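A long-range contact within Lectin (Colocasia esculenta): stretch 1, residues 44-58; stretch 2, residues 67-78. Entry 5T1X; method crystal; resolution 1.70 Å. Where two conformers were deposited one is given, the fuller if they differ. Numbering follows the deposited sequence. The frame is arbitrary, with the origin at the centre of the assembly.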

# COMPACT_ATOMS: atom_id res chain seq x y z
N GLY B 44 -11.67 15.62 6.03
CA GLY B 44 -12.19 14.68 5.05
C GLY B 44 -11.89 15.16 3.64
O GLY B 44 -11.20 16.17 3.45
N TRP B 45 -12.44 14.46 2.66
CA TRP B 45 -12.28 14.78 1.25
C TRP B 45 -13.40 14.12 0.46
O TRP B 45 -13.92 13.09 0.90
CB TRP B 45 -10.91 14.27 0.76
CG TRP B 45 -10.64 14.43 -0.72
CD1 TRP B 45 -9.96 15.44 -1.32
CD2 TRP B 45 -10.99 13.50 -1.76
NE1 TRP B 45 -9.90 15.23 -2.68
CE2 TRP B 45 -10.51 14.04 -2.97
CE3 TRP B 45 -11.66 12.26 -1.78
CZ2 TRP B 45 -10.71 13.39 -4.20
CZ3 TRP B 45 -11.85 11.62 -2.99
CH2 TRP B 45 -11.37 12.18 -4.19
N GLN B 46 -13.74 14.68 -0.70
CA GLN B 46 -14.73 14.04 -1.58
C GLN B 46 -14.42 14.33 -3.05
O GLN B 46 -13.80 15.34 -3.36
CB GLN B 46 -16.17 14.45 -1.24
CG GLN B 46 -16.49 15.93 -1.44
CD GLN B 46 -17.92 16.17 -1.85
OE1 GLN B 46 -18.85 15.46 -1.45
NE2 GLN B 46 -18.16 17.22 -2.58
N SER B 47 -14.83 13.42 -3.94
CA SER B 47 -14.65 13.62 -5.37
C SER B 47 -15.62 14.70 -5.89
O SER B 47 -15.39 15.25 -6.96
CB SER B 47 -14.85 12.31 -6.12
OG SER B 47 -16.14 11.80 -5.84
N ASN B 48 -16.69 15.01 -5.11
CA ASN B 48 -17.73 16.01 -5.44
C ASN B 48 -18.50 15.59 -6.69
O ASN B 48 -18.68 16.37 -7.63
CB ASN B 48 -17.12 17.43 -5.59
CG ASN B 48 -18.13 18.53 -5.78
OD1 ASN B 48 -19.25 18.46 -5.28
ND2 ASN B 48 -17.77 19.53 -6.58
N THR B 49 -18.93 14.32 -6.73
CA THR B 49 -19.61 13.77 -7.89
C THR B 49 -20.97 13.16 -7.52
O THR B 49 -21.49 12.32 -8.26
CB THR B 49 -18.67 12.80 -8.63
OG1 THR B 49 -18.21 11.81 -7.71
CG2 THR B 49 -17.47 13.51 -9.26
N HIS B 50 -21.59 13.64 -6.43
CA HIS B 50 -22.93 13.22 -6.01
C HIS B 50 -23.92 13.39 -7.18
O HIS B 50 -24.00 14.47 -7.78
CB HIS B 50 -23.40 14.05 -4.80
CG HIS B 50 -24.87 13.92 -4.50
ND1 HIS B 50 -25.35 12.92 -3.68
CD2 HIS B 50 -25.90 14.71 -4.88
CE1 HIS B 50 -26.66 13.10 -3.62
NE2 HIS B 50 -27.04 14.16 -4.32
N GLY B 51 -24.63 12.31 -7.50
CA GLY B 51 -25.66 12.27 -8.54
C GLY B 51 -25.19 12.39 -9.98
O GLY B 51 -26.04 12.50 -10.88
N ASN B 52 -23.87 12.33 -10.22
CA ASN B 52 -23.28 12.52 -11.56
C ASN B 52 -23.46 11.31 -12.48
O ASN B 52 -23.28 11.45 -13.69
CB ASN B 52 -21.81 12.90 -11.46
CG ASN B 52 -21.61 14.36 -11.08
OD1 ASN B 52 -22.54 15.05 -10.64
ND2 ASN B 52 -20.41 14.87 -11.28
N GLY B 53 -23.83 10.17 -11.91
CA GLY B 53 -24.07 8.96 -12.68
C GLY B 53 -24.77 7.90 -11.86
O GLY B 53 -24.93 8.07 -10.65
N GLU B 54 -25.18 6.80 -12.49
CA GLU B 54 -25.86 5.73 -11.76
C GLU B 54 -24.97 4.52 -11.65
O GLU B 54 -24.22 4.24 -12.59
CB GLU B 54 -27.18 5.34 -12.44
CG GLU B 54 -28.27 6.40 -12.30
CD GLU B 54 -29.53 6.08 -13.07
OE1 GLU B 54 -29.49 6.11 -14.33
OE2 GLU B 54 -30.57 5.80 -12.43
N HIS B 55 -25.07 3.79 -10.52
CA HIS B 55 -24.39 2.52 -10.26
C HIS B 55 -22.90 2.61 -10.59
O HIS B 55 -22.37 1.80 -11.38
CB HIS B 55 -25.07 1.41 -11.07
CG HIS B 55 -26.54 1.29 -10.81
ND1 HIS B 55 -27.48 1.66 -11.76
CD2 HIS B 55 -27.19 0.87 -9.70
CE1 HIS B 55 -28.66 1.44 -11.21
NE2 HIS B 55 -28.54 0.96 -9.97
N CYS B 56 -22.23 3.60 -10.00
CA CYS B 56 -20.82 3.90 -10.22
C CYS B 56 -19.93 2.93 -9.47
O CYS B 56 -20.33 2.41 -8.43
CB CYS B 56 -20.52 5.34 -9.83
SG CYS B 56 -21.56 6.57 -10.66
N PHE B 57 -18.70 2.76 -9.97
CA PHE B 57 -17.72 1.93 -9.30
C PHE B 57 -16.37 2.61 -9.40
O PHE B 57 -16.14 3.39 -10.33
CB PHE B 57 -17.68 0.52 -9.90
CG PHE B 57 -17.26 0.44 -11.35
CD1 PHE B 57 -15.92 0.23 -11.69
CD2 PHE B 57 -18.19 0.54 -12.38
CE1 PHE B 57 -15.53 0.14 -13.02
CE2 PHE B 57 -17.79 0.44 -13.71
CZ PHE B 57 -16.47 0.24 -14.03
N LEU B 58 -15.48 2.25 -8.49
CA LEU B 58 -14.11 2.74 -8.40
C LEU B 58 -13.16 1.62 -8.80
O LEU B 58 -13.30 0.50 -8.32
CB LEU B 58 -13.83 3.17 -6.96
CG LEU B 58 -12.45 3.74 -6.68
CD1 LEU B 58 -12.37 5.20 -7.12
CD2 LEU B 58 -12.11 3.66 -5.21
N ILE B 67 -10.04 5.60 -11.14
CA ILE B 67 -11.18 6.16 -11.87
C ILE B 67 -12.51 5.74 -11.26
O ILE B 67 -12.65 4.61 -10.79
CB ILE B 67 -11.11 5.68 -13.36
CG1 ILE B 67 -9.78 6.10 -14.04
CG2 ILE B 67 -12.30 6.20 -14.19
CD1 ILE B 67 -9.36 5.21 -15.20
N ILE B 68 -13.49 6.66 -11.30
CA ILE B 68 -14.90 6.39 -11.00
C ILE B 68 -15.58 6.33 -12.35
O ILE B 68 -15.52 7.30 -13.11
CB ILE B 68 -15.59 7.44 -10.07
CG1 ILE B 68 -14.89 7.58 -8.73
CG2 ILE B 68 -17.11 7.11 -9.92
CD1 ILE B 68 -15.50 8.76 -7.89
N LYS B 69 -16.22 5.19 -12.65
CA LYS B 69 -16.98 5.01 -13.89
C LYS B 69 -18.43 4.83 -13.55
O LYS B 69 -18.70 4.24 -12.52
CB LYS B 69 -16.48 3.75 -14.62
CG LYS B 69 -15.13 3.89 -15.30
CD LYS B 69 -15.21 4.82 -16.51
CE LYS B 69 -14.12 4.58 -17.50
NZ LYS B 69 -14.31 5.42 -18.72
N ASP B 70 -19.37 5.26 -14.42
CA ASP B 70 -20.78 4.99 -14.15
C ASP B 70 -21.12 3.63 -14.78
O ASP B 70 -20.24 2.97 -15.34
CB ASP B 70 -21.70 6.12 -14.64
CG ASP B 70 -21.92 6.28 -16.13
OD1 ASP B 70 -21.41 5.43 -16.91
OD2 ASP B 70 -22.64 7.21 -16.53
N ASP B 71 -22.40 3.21 -14.70
CA ASP B 71 -22.83 1.90 -15.19
C ASP B 71 -22.53 1.66 -16.67
O ASP B 71 -22.43 0.50 -17.09
CB ASP B 71 -24.34 1.73 -14.96
CG ASP B 71 -24.81 0.29 -15.06
OD1 ASP B 71 -24.20 -0.60 -14.39
OD2 ASP B 71 -25.81 0.05 -15.76
N ASP B 72 -22.44 2.76 -17.46
CA ASP B 72 -22.17 2.73 -18.90
C ASP B 72 -20.69 3.01 -19.23
O ASP B 72 -20.36 3.26 -20.39
CB ASP B 72 -23.06 3.76 -19.59
CG ASP B 72 -24.54 3.50 -19.37
OD1 ASP B 72 -24.96 2.33 -19.52
OD2 ASP B 72 -25.26 4.46 -19.02
N PHE B 73 -19.80 2.93 -18.21
CA PHE B 73 -18.36 3.16 -18.32
C PHE B 73 -18.02 4.60 -18.76
O PHE B 73 -16.97 4.83 -19.37
CB PHE B 73 -17.68 2.12 -19.22
CG PHE B 73 -17.82 0.71 -18.70
CD1 PHE B 73 -17.02 0.26 -17.65
CD2 PHE B 73 -18.74 -0.16 -19.25
CE1 PHE B 73 -17.16 -1.05 -17.17
CE2 PHE B 73 -18.85 -1.48 -18.79
CZ PHE B 73 -18.06 -1.91 -17.75
N LYS B 74 -18.86 5.57 -18.39
CA LYS B 74 -18.57 6.98 -18.63
C LYS B 74 -17.72 7.45 -17.45
O LYS B 74 -18.06 7.16 -16.30
CB LYS B 74 -19.86 7.81 -18.77
CG LYS B 74 -19.61 9.31 -18.97
CD LYS B 74 -20.88 10.12 -18.86
CE LYS B 74 -20.62 11.54 -18.38
NZ LYS B 74 -19.94 12.37 -19.42
N THR B 75 -16.59 8.13 -17.71
CA THR B 75 -15.73 8.61 -16.63
C THR B 75 -16.44 9.72 -15.84
O THR B 75 -16.89 10.72 -16.41
CB THR B 75 -14.36 9.09 -17.16
OG1 THR B 75 -13.73 8.00 -17.82
CG2 THR B 75 -13.44 9.60 -16.04
N ILE B 76 -16.55 9.52 -14.52
CA ILE B 76 -17.15 10.48 -13.60
C ILE B 76 -16.05 11.29 -12.90
O ILE B 76 -16.23 12.48 -12.61
CB ILE B 76 -18.05 9.71 -12.59
CG1 ILE B 76 -19.21 8.97 -13.31
CG2 ILE B 76 -18.54 10.60 -11.45
CD1 ILE B 76 -20.08 9.81 -14.32
N TRP B 77 -14.92 10.64 -12.59
CA TRP B 77 -13.80 11.25 -11.89
C TRP B 77 -12.55 10.43 -12.15
O TRP B 77 -12.63 9.22 -12.33
CB TRP B 77 -14.08 11.30 -10.36
CG TRP B 77 -12.98 11.90 -9.53
CD1 TRP B 77 -12.84 13.21 -9.16
CD2 TRP B 77 -11.90 11.19 -8.89
NE1 TRP B 77 -11.71 13.36 -8.38
CE2 TRP B 77 -11.12 12.14 -8.20
CE3 TRP B 77 -11.50 9.84 -8.88
CZ2 TRP B 77 -9.97 11.78 -7.48
CZ3 TRP B 77 -10.36 9.49 -8.17
CH2 TRP B 77 -9.62 10.45 -7.47
N SER B 78 -11.40 11.10 -12.18
CA SER B 78 -10.11 10.44 -12.29
C SER B 78 -9.10 11.14 -11.42
O SER B 78 -9.14 12.38 -11.28
CB SER B 78 -9.62 10.42 -13.73
OG SER B 78 -8.31 9.88 -13.74
O HOH W 1 -23.31 9.94 -16.10
O HOH W 2 -25.17 6.97 -15.36

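Contact between residues 44-58 and 67-78 of the lectin, followed along the first stretch. Gly-44 touches nothing in the second stretch. Trp-45 points toward it and presents its ring edge to the face of Trp-77 in an offset edge-to-face pair: the six-membered rings have centroids 5.6 Å apart and planes at 72°, and Trp-45 CH2 comes within 3.6 Å of Trp-77 CZ2. Gln-46, next along the strand, points away. Ser-47 returns to the contact and sets its CB over the face of the same indole, 3.9 Å from the centroid of the Trp-77 five-membered ring and only 13° off its normal, a CH-pi contact; its OG lies 3.7 Å from Ile-68 CD1. Thr-49 packs its CB against Ile-76 CG2 at 3.6 Å and, farther off, its CG2 against Trp-77 CB at 4.2 Å.

A type II turn from Thr-49 to Asn-52, closed by Asn-52 N to Thr-49 O (3.1 Å), carries His-50 and Gly-51 clear of the second stretch. At its end, Asn-52 O lies 3.7 Å from Ile-76 CD1. Gly-53 follows where there is little room: a CB built on it would fall 2.9 Å from Asp-70 CB, a clash, and 3.2 Å from Ile-76 CD1. Two waters fill out this region. One donates to Asn-52 O and to Asp-70 OD2 (both 2.8 Å); the other accepts from Glu-54 N (2.9 Å) and donates to Asp-70 OD2 (2.8 Å). Asp-70 OD1 meanwhile accepts from Asp-72 N (2.9 Å) and Lys-74 N (3.0 Å), so the carboxylate both braces its own turn and reaches the first stretch through water.

Direct backbone pairing begins at Glu-54, whose O accepts from Asp-71 N at 3.0 Å. The side chain of His-55 touches Asp-71, CB to CB at 4.0 Å, but its end leads away. Cys-56 places CB 3.8 Å from Ile-68 CG2, while its CA makes a CA-H...O contact with Lys-69 O at 3.1 Å.

Phe-57 and Lys-69 form an antiparallel hydrogen-bonded pair, Phe-57 N to Lys-69 O and Lys-69 N to Phe-57 O, both 2.9 Å. Their side chains share one sheet face, which lets Lys-69 CB sit over the Phe-57 ring, 3.9 Å from its centroid; at the ring edge, Phe-57 CZ meets Phe-73 CE1 at 3.5 Å. Lys-69 NZ runs on to Phe-73 O and Thr-75 OG1 (2.8 Å each). Leu-58 and Ile-68, the neighbouring non-hydrogen-bonded pair, occupy the other face, with Leu-58 CD1 3.8 Å from Ile-68 CG1.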